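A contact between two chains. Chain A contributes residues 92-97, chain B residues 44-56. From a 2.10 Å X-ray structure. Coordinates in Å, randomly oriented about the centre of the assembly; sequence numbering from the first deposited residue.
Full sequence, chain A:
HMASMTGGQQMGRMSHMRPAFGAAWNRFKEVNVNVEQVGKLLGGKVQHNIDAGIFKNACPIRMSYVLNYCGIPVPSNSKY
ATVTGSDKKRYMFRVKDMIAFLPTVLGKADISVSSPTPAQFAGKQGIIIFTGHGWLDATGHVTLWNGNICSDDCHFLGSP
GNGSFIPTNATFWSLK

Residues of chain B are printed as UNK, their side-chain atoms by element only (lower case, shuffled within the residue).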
# COMPACT_ATOMS: atom_id res chain seq x y z
N MET A 92 0.95 -19.01 -21.29
CA MET A 92 1.73 -18.51 -20.15
C MET A 92 1.49 -17.03 -19.97
O MET A 92 1.37 -16.31 -20.97
CB MET A 92 3.21 -18.76 -20.35
CG MET A 92 3.57 -20.22 -20.55
SD MET A 92 5.36 -20.47 -20.58
CE MET A 92 5.38 -22.21 -21.06
N PHE A 93 1.44 -16.56 -18.72
CA PHE A 93 1.26 -15.14 -18.47
C PHE A 93 2.46 -14.46 -17.80
O PHE A 93 2.44 -13.26 -17.54
CB PHE A 93 -0.02 -14.88 -17.67
CG PHE A 93 -0.05 -15.55 -16.33
CD1 PHE A 93 0.37 -14.86 -15.19
CD2 PHE A 93 -0.51 -16.85 -16.19
CE1 PHE A 93 0.34 -15.46 -13.94
CE2 PHE A 93 -0.54 -17.47 -14.93
CZ PHE A 93 -0.11 -16.77 -13.80
N ARG A 94 3.51 -15.23 -17.52
CA ARG A 94 4.71 -14.67 -16.90
C ARG A 94 5.86 -14.77 -17.90
O ARG A 94 6.13 -15.86 -18.43
CB ARG A 94 5.09 -15.42 -15.61
CG ARG A 94 4.02 -15.41 -14.52
CD ARG A 94 4.61 -15.74 -13.13
NE ARG A 94 3.65 -15.42 -12.08
CZ ARG A 94 2.89 -16.31 -11.44
NH1 ARG A 94 3.00 -17.61 -11.71
NH2 ARG A 94 2.03 -15.90 -10.52
N VAL A 95 6.53 -13.66 -18.17
CA VAL A 95 7.59 -13.69 -19.17
C VAL A 95 8.76 -14.57 -18.70
O VAL A 95 9.43 -15.21 -19.52
CB VAL A 95 8.05 -12.27 -19.58
CG1 VAL A 95 8.86 -11.60 -18.48
CG2 VAL A 95 8.86 -12.33 -20.87
N LYS A 96 8.99 -14.63 -17.38
CA LYS A 96 10.09 -15.45 -16.86
C LYS A 96 9.89 -16.93 -17.19
O LYS A 96 10.85 -17.66 -17.46
CB LYS A 96 10.29 -15.24 -15.34
CG LYS A 96 9.20 -15.88 -14.45
CD LYS A 96 9.32 -15.43 -12.96
CE LYS A 96 8.32 -16.23 -12.10
NZ LYS A 96 8.05 -15.67 -10.73
N ASP A 97 8.64 -17.37 -17.20
CA ASP A 97 8.31 -18.75 -17.55
C ASP A 97 8.54 -19.01 -19.04
O ASP A 97 9.03 -20.07 -19.43
CB ASP A 97 6.85 -19.06 -17.22
CG ASP A 97 6.60 -19.17 -15.73
OD1 ASP A 97 7.58 -19.17 -14.96
OD2 ASP A 97 5.42 -19.27 -15.33
N UNK B 44 4.04 -7.46 -9.16
CA UNK B 44 3.99 -8.47 -8.11
C UNK B 44 3.52 -9.80 -8.70
O UNK B 44 3.98 -10.87 -8.29
c UNK B 44 4.65 -6.59 -5.44
c UNK B 44 4.63 -5.26 -4.98
c UNK B 44 2.81 -5.57 -6.24
c UNK B 44 3.48 -6.77 -6.25
c UNK B 44 5.64 -4.74 -4.15
c UNK B 44 5.71 -7.43 -5.06
c UNK B 44 3.06 -8.04 -6.97
n UNK B 44 3.50 -4.66 -5.48
c UNK B 44 6.67 -5.58 -3.79
c UNK B 44 6.71 -6.91 -4.24
N UNK B 45 2.57 -9.73 -9.63
CA UNK B 45 2.08 -10.95 -10.28
C UNK B 45 3.21 -11.71 -10.94
O UNK B 45 3.35 -12.92 -10.75
c UNK B 45 1.00 -10.63 -11.33
c UNK B 45 -0.22 -11.44 -13.42
c UNK B 45 -0.41 -12.73 -11.28
c UNK B 45 0.50 -11.85 -12.13
N UNK B 46 4.01 -11.01 -11.74
CA UNK B 46 5.14 -11.65 -12.43
C UNK B 46 6.10 -12.29 -11.43
O UNK B 46 6.64 -13.38 -11.67
o UNK B 46 7.94 -12.79 -15.42
c UNK B 46 5.89 -10.62 -13.29
c UNK B 46 7.01 -12.04 -15.09
o UNK B 46 5.94 -11.98 -15.73
c UNK B 46 7.20 -11.13 -13.88
N UNK B 47 6.33 -11.61 -10.31
CA UNK B 47 7.29 -12.06 -9.31
C UNK B 47 6.78 -13.28 -8.54
O UNK B 47 7.56 -14.13 -8.12
c UNK B 47 7.62 -10.94 -8.34
N UNK B 48 5.47 -13.37 -8.37
CA UNK B 48 4.89 -14.51 -7.67
C UNK B 48 5.13 -15.82 -8.42
O UNK B 48 5.30 -15.83 -9.66
c UNK B 48 3.39 -14.29 -7.47
o UNK B 48 2.81 -15.34 -6.71
N UNK B 49 5.17 -16.92 -7.68
CA UNK B 49 5.18 -18.25 -8.29
C UNK B 49 3.85 -18.99 -8.18
O UNK B 49 3.75 -20.16 -8.53
c UNK B 49 6.32 -19.09 -7.69
c UNK B 49 7.69 -18.56 -8.07
n UNK B 49 8.64 -18.67 -7.15
o UNK B 49 7.88 -18.05 -9.17
N UNK B 50 2.82 -18.29 -7.70
CA UNK B 50 1.51 -18.92 -7.50
C UNK B 50 0.75 -19.07 -8.82
O UNK B 50 0.95 -18.28 -9.75
c UNK B 50 1.05 -19.63 -4.50
c UNK B 50 1.15 -18.20 -5.03
c UNK B 50 0.68 -18.12 -6.49
c UNK B 50 0.35 -17.24 -4.16
N UNK B 51 -0.11 -20.10 -8.93
CA UNK B 51 -0.96 -20.29 -10.12
C UNK B 51 -1.95 -19.15 -10.29
O UNK B 51 -2.33 -18.49 -9.31
c UNK B 51 -0.20 -21.24 -7.99
c UNK B 51 -0.82 -22.35 -8.84
c UNK B 51 -1.73 -21.58 -9.80
N UNK B 52 -2.40 -18.94 -11.53
CA UNK B 52 -3.36 -17.89 -11.84
C UNK B 52 -4.61 -17.95 -10.98
O UNK B 52 -5.12 -16.92 -10.52
c UNK B 52 -3.74 -17.96 -13.31
N UNK B 53 -5.10 -19.17 -10.77
CA UNK B 53 -6.34 -19.43 -10.03
C UNK B 53 -6.34 -18.76 -8.65
O UNK B 53 -7.38 -18.29 -8.18
c UNK B 53 -7.90 -21.39 -9.38
c UNK B 53 -6.52 -20.95 -9.87
o UNK B 53 -9.02 -23.34 -8.60
o UNK B 53 -6.90 -23.54 -9.14
c UNK B 53 -7.94 -22.86 -9.02
N UNK B 54 -5.18 -18.71 -8.00
CA UNK B 54 -5.07 -18.05 -6.70
C UNK B 54 -5.44 -16.57 -6.80
O UNK B 54 -6.14 -16.03 -5.94
c UNK B 54 -3.34 -19.65 -5.78
n UNK B 54 -2.87 -19.90 -4.55
c UNK B 54 -3.67 -18.21 -6.11
o UNK B 54 -3.54 -20.53 -6.61
N UNK B 55 -4.96 -15.93 -7.86
CA UNK B 55 -5.23 -14.52 -8.10
C UNK B 55 -6.69 -14.28 -8.50
O UNK B 55 -7.31 -13.30 -8.07
c UNK B 55 -4.26 -13.99 -9.17
c UNK B 55 -2.05 -15.20 -9.00
c UNK B 55 -0.89 -13.06 -7.69
c UNK B 55 -0.72 -15.27 -8.60
c UNK B 55 -2.22 -13.00 -8.09
c UNK B 55 -2.81 -14.06 -8.75
c UNK B 55 -0.15 -14.20 -7.94
N UNK B 56 -7.23 -15.19 -9.31
CA UNK B 56 -8.63 -15.12 -9.73
C UNK B 56 -9.56 -15.20 -8.52
O UNK B 56 -10.46 -14.37 -8.37
c UNK B 56 -8.97 -16.24 -10.73
c UNK B 56 -8.11 -16.22 -12.00
o UNK B 56 -7.54 -17.64 -13.81
c UNK B 56 -8.33 -17.44 -12.87
o UNK B 56 -9.30 -18.20 -12.61
O HOH W 1 3.14 -11.92 -15.20

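Position B44 carries one carbon and then fused five- and six-membered rings holding eight carbons and a nitrogen, and it stays out of reach of chain A: Trp B44. B45 has four carbons forked at the second, one fork end near the Phe A93 ring: Leu B45, whose CD1 lies 3.9 Å from Phe A93 CE1. Leu B45 O accepts a hydrogen bond from Arg A94 NE at 2.8 Å.

At B46 there are three carbons, the third carrying two oxygens. CA-to-CB points away, yet the side-chain end returns to the start of the chain A helix. The carboxylate takes two successive backbone amides: this is Glu B46, with Val A95 N to OE1 at 3.0 Å and Lys A96 N to OE2 at 2.9 Å. A water donates to both Phe A93 O and Glu B46 OE1, joining them.

B47 has a single carbon pointing away, Ala B47. B48 has one carbon and one oxygen, which makes it Ser B48, the first residue to leave helical geometry; within the loop, Ser B48 OG accepts a hydrogen bond from the backbone N of B50 at 3.1 Å.

B49 has two carbons, the second bearing one oxygen and one nitrogen. The nitrogen rules out aspartate, which has the same shape but would carry two oxygens: Asn B49, its OD1 2.9 Å from Lys A96 NZ. B50 has four carbons forked at the second, CA-to-CB directed away; the backbone makes the hydrogen bonds: Leu B50, whose O receives Arg A94 NH2 at 2.7 Å and NH1 at 2.9 Å.

B51 closes three carbons onto its own N, Pro B51, barely involved. B52 has one carbon, packed against an aromatic ring: Ala B52, CB 3.6 Å from Phe A93 CE2. B53, three carbons ending in two oxygens, is out of reach: Glu B53. B54, two carbons with one oxygen and one nitrogen, is likewise distant: Asn B54. B55 bears one carbon and a six-carbon ring, Phe B55; its CE2 sits 3.4 Å from Arg A94 NH2, at the guanidinium edge. B56, three carbons and two oxygens, makes no contact: Glu B56.

The rule is reciprocal. Around the end of the chain B helix and in the loop after it, backbone carbonyls receive cationic side chains: Arg A94 bridges Leu B45 O and Leu B50 O, while Lys A96 NZ reaches Glu B46 O at 2.8 Å and Ser B48 O at 3.0 Å. In return, Glu B46 serves amides at the start of the chain A helix, and Phe A93 adds apolar packing.

Chain B, residues 44-56: WLEASNLPAENFE
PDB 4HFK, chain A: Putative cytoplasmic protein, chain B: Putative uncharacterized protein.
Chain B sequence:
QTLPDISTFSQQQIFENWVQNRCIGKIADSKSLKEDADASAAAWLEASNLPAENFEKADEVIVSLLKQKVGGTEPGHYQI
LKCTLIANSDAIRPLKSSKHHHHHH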